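Local coordinates for protein phosphodiesterase (Pseudomonas aeruginosa, PDB 4G75) that probably hydrolyses the undecaprenyl-linked precursor of peptidoglycan in a magnesium-dependent reaction, as a colicin M-like bacteriocin that kills rival bacteria, at residues A[2-7]-A[104-109]; A[97-102]-A[140-145]. All coordinates share one frame; numbering follows the deposited sequence.

Interaction 1: A[2-7]-A[104-109]; sequences VMDLGT and DDRITA. With EDO (1,2-ethanediol), chain E.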
loop_
_atom_site.group_PDB
_atom_site.type_symbol
_atom_site.label_atom_id
_atom_site.label_comp_id
_atom_site.label_asym_id
_atom_site.label_seq_id
_atom_site.Cartn_x
_atom_site.Cartn_y
_atom_site.Cartn_z
ATOM N N VAL A 2 -2.432 -12.253 10.446
ATOM C CA VAL A 2 -2.149 -11.136 11.338
ATOM C C VAL A 2 -2.681 -9.840 10.745
ATOM O O VAL A 2 -2.682 -9.658 9.528
ATOM C CB VAL A 2 -0.638 -10.983 11.604
ATOM C CG1 VAL A 2 -0.372 -9.755 12.465
ATOM C CG2 VAL A 2 -0.084 -12.237 12.265
HETATM N N MSE A 3 -3.137 -8.939 11.604
HETATM C CA MSE A 3 -3.650 -7.664 11.140
HETATM C C MSE A 3 -2.751 -6.509 11.577
HETATM O O MSE A 3 -3.182 -5.619 12.312
HETATM C CB MSE A 3 -5.088 -7.463 11.619
HETATM C CG MSE A 3 -6.074 -8.471 11.030
HETATM SE SE MSE A 3 -6.591 -8.025 9.204
HETATM C CE MSE A 3 -7.672 -6.448 9.605
ATOM N N ASP A 4 -1.494 -6.538 11.135
ATOM C CA ASP A 4 -0.624 -5.387 11.284
ATOM C C ASP A 4 -0.940 -4.436 10.140
ATOM O O ASP A 4 -0.383 -4.565 9.050
ATOM C CB ASP A 4 0.846 -5.804 11.216
ATOM C CG ASP A 4 1.793 -4.621 11.328
ATOM O OD1 ASP A 4 1.315 -3.493 11.555
ATOM O OD2 ASP A 4 3.022 -4.822 11.190
ATOM N N LEU A 5 -1.833 -3.485 10.382
ATOM C CA LEU A 5 -2.233 -2.568 9.320
ATOM C C LEU A 5 -1.527 -1.221 9.415
ATOM O O LEU A 5 -2.070 -0.194 9.008
ATOM C CB LEU A 5 -3.758 -2.400 9.294
ATOM C CG LEU A 5 -4.542 -3.717 9.290
ATOM C CD1 LEU A 5 -6.047 -3.443 9.218
ATOM C CD2 LEU A 5 -4.096 -4.607 8.132
ATOM N N GLY A 6 -0.308 -1.235 9.948
ATOM C CA GLY A 6 0.553 -0.069 9.940
ATOM C C GLY A 6 0.124 1.093 10.814
ATOM O O GLY A 6 0.425 2.243 10.501
ATOM N N THR A 7 -0.572 0.807 11.910
ATOM C CA THR A 7 -1.015 1.867 12.807
ATOM C C THR A 7 0.010 2.138 13.904
ATOM O O THR A 7 0.082 3.244 14.435
ATOM C CB THR A 7 -2.366 1.543 13.455
ATOM O OG1 THR A 7 -2.291 0.277 14.117
ATOM C CG2 THR A 7 -3.470 1.491 12.396
ATOM N N ASP A 104 4.254 -12.563 9.014
ATOM C CA ASP A 104 5.537 -12.044 9.480
ATOM C C ASP A 104 5.390 -10.661 10.107
ATOM O O ASP A 104 4.647 -9.821 9.602
ATOM C CB ASP A 104 6.506 -11.905 8.307
ATOM C CG ASP A 104 7.165 -13.211 7.920
ATOM O OD1 ASP A 104 7.106 -14.180 8.712
ATOM O OD2 ASP A 104 7.763 -13.251 6.823
ATOM N N ASP A 105 6.126 -10.417 11.187
ATOM C CA ASP A 105 6.292 -9.064 11.699
ATOM C C ASP A 105 7.104 -8.297 10.657
ATOM O O ASP A 105 7.653 -8.895 9.742
ATOM C CB ASP A 105 7.027 -9.076 13.037
ATOM C CG ASP A 105 8.446 -9.623 12.916
ATOM O OD1 ASP A 105 8.618 -10.859 12.955
ATOM O OD2 ASP A 105 9.385 -8.816 12.788
ATOM N N ARG A 106 7.198 -6.984 10.806
ATOM C CA ARG A 106 7.759 -6.148 9.748
ATOM C C ARG A 106 9.201 -6.490 9.430
ATOM O O ARG A 106 9.577 -6.653 8.263
ATOM C CB ARG A 106 7.648 -4.673 10.130
ATOM C CG ARG A 106 6.204 -4.212 10.214
ATOM C CD ARG A 106 6.092 -2.841 10.845
ATOM N NE ARG A 106 4.703 -2.507 11.164
ATOM C CZ ARG A 106 4.330 -1.378 11.753
ATOM N NH1 ARG A 106 5.241 -0.466 12.065
ATOM N NH2 ARG A 106 3.050 -1.156 12.034
ATOM N N ILE A 107 10.012 -6.590 10.475
ATOM C CA ILE A 107 11.431 -6.848 10.295
ATOM C C ILE A 107 11.655 -8.226 9.683
ATOM O O ILE A 107 12.406 -8.370 8.715
ATOM C CB ILE A 107 12.199 -6.659 11.620
ATOM C CG1 ILE A 107 12.146 -5.182 12.030
ATOM C CG2 ILE A 107 13.643 -7.151 11.486
ATOM C CD1 ILE A 107 12.650 -4.896 13.428
ATOM N N THR A 108 10.981 -9.237 10.221
ATOM C CA THR A 108 11.102 -10.581 9.662
ATOM C C THR A 108 10.667 -10.608 8.196
ATOM O O THR A 108 11.296 -11.250 7.362
ATOM C CB THR A 108 10.279 -11.607 10.456
ATOM O OG1 THR A 108 10.768 -11.675 11.802
ATOM C CG2 THR A 108 10.376 -12.983 9.817
ATOM N N ALA A 109 9.579 -9.914 7.893
ATOM C CA ALA A 109 9.060 -9.884 6.537
ATOM C C ALA A 109 10.110 -9.335 5.573
ATOM O O ALA A 109 10.305 -9.879 4.494
ATOM C CB ALA A 109 7.783 -9.052 6.480
HETATM C C1 EDO E . -5.923 -12.811 9.129
HETATM O O1 EDO E . -4.629 -12.538 8.587
HETATM C C2 EDO E . -6.256 -11.742 10.148
HETATM O O2 EDO E . -5.125 -11.615 11.007
#
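Asp4 OD1 takes two N-H groups at once. NH2 of Arg106 lies 2.9 Å from OD1 of Asp4. Gly6 N, two residues further along the chain from Asp4, lies 3.2 Å from the same OD1, closing an Asx turn. The two donors use the oxygen differently, Arg106 coming in on the syn lone pair and Gly6 from above the carboxylate plane. The other oxygen of Asp4, OD2, accepts from NE of Arg106 at 2.9 Å, again on the syn side. The result is a side-on bidentate salt bridge, with the carboxylate and guanidinium planes only 16° apart. The NH2 bond is the straighter, at 166°; the NE bond is more bent. Arg106 gets there by running extended from CG to NE, and Asp4 meets it with CG anti to the backbone N (chi1 178°). Next to the bridge, CA of Gly6 packs 3.4 Å from NH2 of Arg106. Both bonds, with NH1 on the carbonyl oxygen of Thr8, hold the guanidinium plane in place against the carboxylate. At the far end of the loop Val2 N donates to O1 and O2 of an ethanediol, probably from the crystallisation liquor. Asp105 caps the helix that carries Arg106, its OD2 accepting from N of Thr108 at 3.1 Å. The contact thus ties the N-terminal loop, ahead of helix 18-24, to the first turn of helix 106-113, while Gln99 of helix 81-102 donates to OD2 of Asp4.

Interaction 2: A[97-102]-A[140-145]; sequences YNQFSL and GVYTPA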
loop_
_atom_site.group_PDB
_atom_site.type_symbol
_atom_site.label_atom_id
_atom_site.label_comp_id
_atom_site.label_asym_id
_atom_site.label_seq_id
_atom_site.Cartn_x
_atom_site.Cartn_y
_atom_site.Cartn_z
ATOM N N TYR A 97 3.900 -9.054 1.009
ATOM C CA TYR A 97 3.247 -10.346 0.862
ATOM C C TYR A 97 3.640 -11.299 1.986
ATOM O O TYR A 97 2.847 -12.150 2.392
ATOM C CB TYR A 97 3.551 -10.974 -0.497
ATOM C CG TYR A 97 2.656 -12.154 -0.784
ATOM C CD1 TYR A 97 1.296 -11.974 -0.983
ATOM C CD2 TYR A 97 3.165 -13.450 -0.825
ATOM C CE1 TYR A 97 0.457 -13.051 -1.229
ATOM C CE2 TYR A 97 2.331 -14.537 -1.073
ATOM C CZ TYR A 97 0.978 -14.325 -1.275
ATOM O OH TYR A 97 0.137 -15.391 -1.514
ATOM N N ASN A 98 4.857 -11.154 2.501
ATOM C CA ASN A 98 5.265 -11.961 3.649
ATOM C C ASN A 98 4.393 -11.661 4.863
ATOM O O ASN A 98 4.025 -12.561 5.626
ATOM C CB ASN A 98 6.744 -11.737 3.984
ATOM C CG ASN A 98 7.664 -12.378 2.959
ATOM O OD1 ASN A 98 7.236 -13.234 2.183
ATOM N ND2 ASN A 98 8.927 -11.975 2.954
ATOM N N GLN A 99 4.054 -10.392 5.042
ATOM C CA GLN A 99 3.152 -10.029 6.125
ATOM C C GLN A 99 1.770 -10.635 5.939
ATOM O O GLN A 99 1.194 -11.160 6.889
ATOM C CB GLN A 99 3.039 -8.514 6.271
ATOM C CG GLN A 99 4.267 -7.881 6.892
ATOM C CD GLN A 99 3.934 -6.665 7.711
ATOM O OE1 GLN A 99 3.667 -5.583 7.174
ATOM N NE2 GLN A 99 3.937 -6.830 9.030
ATOM N N PHE A 100 1.236 -10.561 4.721
ATOM C CA PHE A 100 -0.121 -11.052 4.477
ATOM C C PHE A 100 -0.217 -12.573 4.529
ATOM O O PHE A 100 -1.088 -13.135 5.196
ATOM C CB PHE A 100 -0.668 -10.577 3.119
ATOM C CG PHE A 100 -1.959 -11.251 2.730
ATOM C CD1 PHE A 100 -3.154 -10.860 3.306
ATOM C CD2 PHE A 100 -1.972 -12.305 1.823
ATOM C CE1 PHE A 100 -4.343 -11.484 2.967
ATOM C CE2 PHE A 100 -3.159 -12.939 1.486
ATOM C CZ PHE A 100 -4.347 -12.523 2.057
ATOM N N SER A 101 0.687 -13.231 3.818
ATOM C CA SER A 101 0.624 -14.679 3.641
ATOM C C SER A 101 1.161 -15.449 4.841
ATOM O O SER A 101 0.620 -16.487 5.214
ATOM C CB SER A 101 1.396 -15.081 2.386
ATOM O OG SER A 101 1.596 -16.480 2.340
ATOM N N LEU A 102 2.235 -14.945 5.436
ATOM C CA LEU A 102 2.894 -15.667 6.517
ATOM C C LEU A 102 2.654 -15.075 7.899
ATOM O O LEU A 102 2.996 -15.694 8.902
ATOM C CB LEU A 102 4.402 -15.745 6.258
ATOM C CG LEU A 102 4.888 -16.286 4.913
ATOM C CD1 LEU A 102 6.410 -16.213 4.835
ATOM C CD2 LEU A 102 4.393 -17.712 4.691
ATOM N N GLY A 140 -0.665 -2.882 5.302
ATOM C CA GLY A 140 0.233 -2.312 6.298
ATOM C C GLY A 140 1.302 -1.386 5.744
ATOM O O GLY A 140 1.130 -0.790 4.677
ATOM N N VAL A 141 2.419 -1.271 6.466
ATOM C CA VAL A 141 3.437 -0.261 6.143
ATOM C C VAL A 141 4.078 -0.449 4.772
ATOM O O VAL A 141 4.606 0.501 4.205
ATOM C CB VAL A 141 4.566 -0.178 7.218
ATOM C CG1 VAL A 141 3.990 0.184 8.573
ATOM C CG2 VAL A 141 5.365 -1.479 7.286
ATOM N N TYR A 142 4.036 -1.669 4.238
ATOM C CA TYR A 142 4.667 -1.937 2.946
ATOM C C TYR A 142 3.692 -1.824 1.781
ATOM O O TYR A 142 4.093 -1.916 0.621
ATOM C CB TYR A 142 5.295 -3.340 2.900
ATOM C CG TYR A 142 6.375 -3.624 3.932
ATOM C CD1 TYR A 142 7.487 -2.801 4.048
ATOM C CD2 TYR A 142 6.295 -4.735 4.757
ATOM C CE1 TYR A 142 8.475 -3.062 4.973
ATOM C CE2 TYR A 142 7.287 -5.011 5.684
ATOM C CZ TYR A 142 8.371 -4.169 5.783
ATOM O OH TYR A 142 9.367 -4.426 6.698
ATOM N N THR A 143 2.413 -1.637 2.076
ATOM C CA THR A 143 1.390 -1.771 1.036
ATOM C C THR A 143 1.416 -0.663 -0.023
ATOM O O THR A 143 1.321 -0.949 -1.223
ATOM C CB THR A 143 -0.019 -1.923 1.642
ATOM O OG1 THR A 143 -0.111 -3.203 2.286
ATOM C CG2 THR A 143 -1.094 -1.834 0.546
ATOM N N PRO A 144 1.536 0.601 0.404
ATOM C CA PRO A 144 1.635 1.625 -0.643
ATOM C C PRO A 144 2.852 1.408 -1.546
ATOM O O PRO A 144 2.754 1.568 -2.766
ATOM C CB PRO A 144 1.769 2.920 0.156
ATOM C CG PRO A 144 1.002 2.630 1.433
ATOM C CD PRO A 144 1.358 1.189 1.746
ATOM N N ALA A 145 3.988 1.047 -0.961
ATOM C CA ALA A 145 5.178 0.800 -1.774
ATOM C C ALA A 145 4.984 -0.412 -2.680
ATOM O O ALA A 145 5.402 -0.408 -3.839
ATOM C CB ALA A 145 6.421 0.627 -0.895
HETATM O O HOH W 1 2.571 -4.208 4.926
HETATM O O HOH W 2 2.537 -3.400 8.395
#
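Val141 and Tyr142 reach Gln99 of helix 81-102 from a type I beta turn that starts at Gly140, whose carbonyl oxygen accepts from N of Thr143 at 3.0 Å. The turn leaves the N-H groups of Val141 and Tyr142 directed at water, and through water they reach Gln99. Val141 comes first: its N donates to a water 2.9 Å away, which in turn donates to OE1 of Gln99 at 2.7 Å. Beyond this water bridge Val141 adds little to Gln99, but its CG2 lies 4.0 Å above the centre of the neighbouring Tyr142 ring. Tyr142 repeats the pattern, its N donating to a second water at 3.0 Å, and that water donates to the same OE1. Its ring also makes the nearest direct approach to Gln99, with CD2 of Tyr142 3.7 Å from OE1 of Gln99. The amide and ring planes stand 72° apart, and the oxygen meets the ring obliquely. With CG beside the backbone N (chi1 -60°), the ring is carried toward helix 81-102, where it also touches Leu92 and Ala95; its hydroxyl bonds to the carbonyl oxygen of Arg106. Thr143 leads into helix 143-153. Its OG1 receives a weak bond from N of Gly140 and is also bonded to Asp96 and to N of Gly139. The two ends of the Gln99 amide have separate jobs: NE2 donates to the carbonyl oxygen of Asp104 and to the salt-bridged carboxylate of the other contact, whereas OE1 takes both waters. These bonds fix which way round the amide sits. The chemistry is that of a buried, hydrated joint, in which two ordered waters satisfy backbone N-H groups of the turn and carry the polar link between the segments.

Overall arrangement
The two contacts have centres about 7 Å apart and alternate along the chain: 2-7, 97-102, 104-109, then 140-145. Helices 81-102, 106-113 and 143-153, consecutive in sequence, meet here. Interaction 1 fastens the N-terminal loop to the second of these helices, and interaction 2 sets the turn before the third against the C-terminal part of helix 81-102. They touch directly, with Ala109 O 2.9 Å from Asn98 ND2 and Arg106 CZ packed 3.6 Å from Val141 CG1. Both are structural packing in the helical part of the molecule, away from the magnesium site of Val211, Glu213 and Asp241. Together they bring the N-terminal loop, two helices and the turn before the third together.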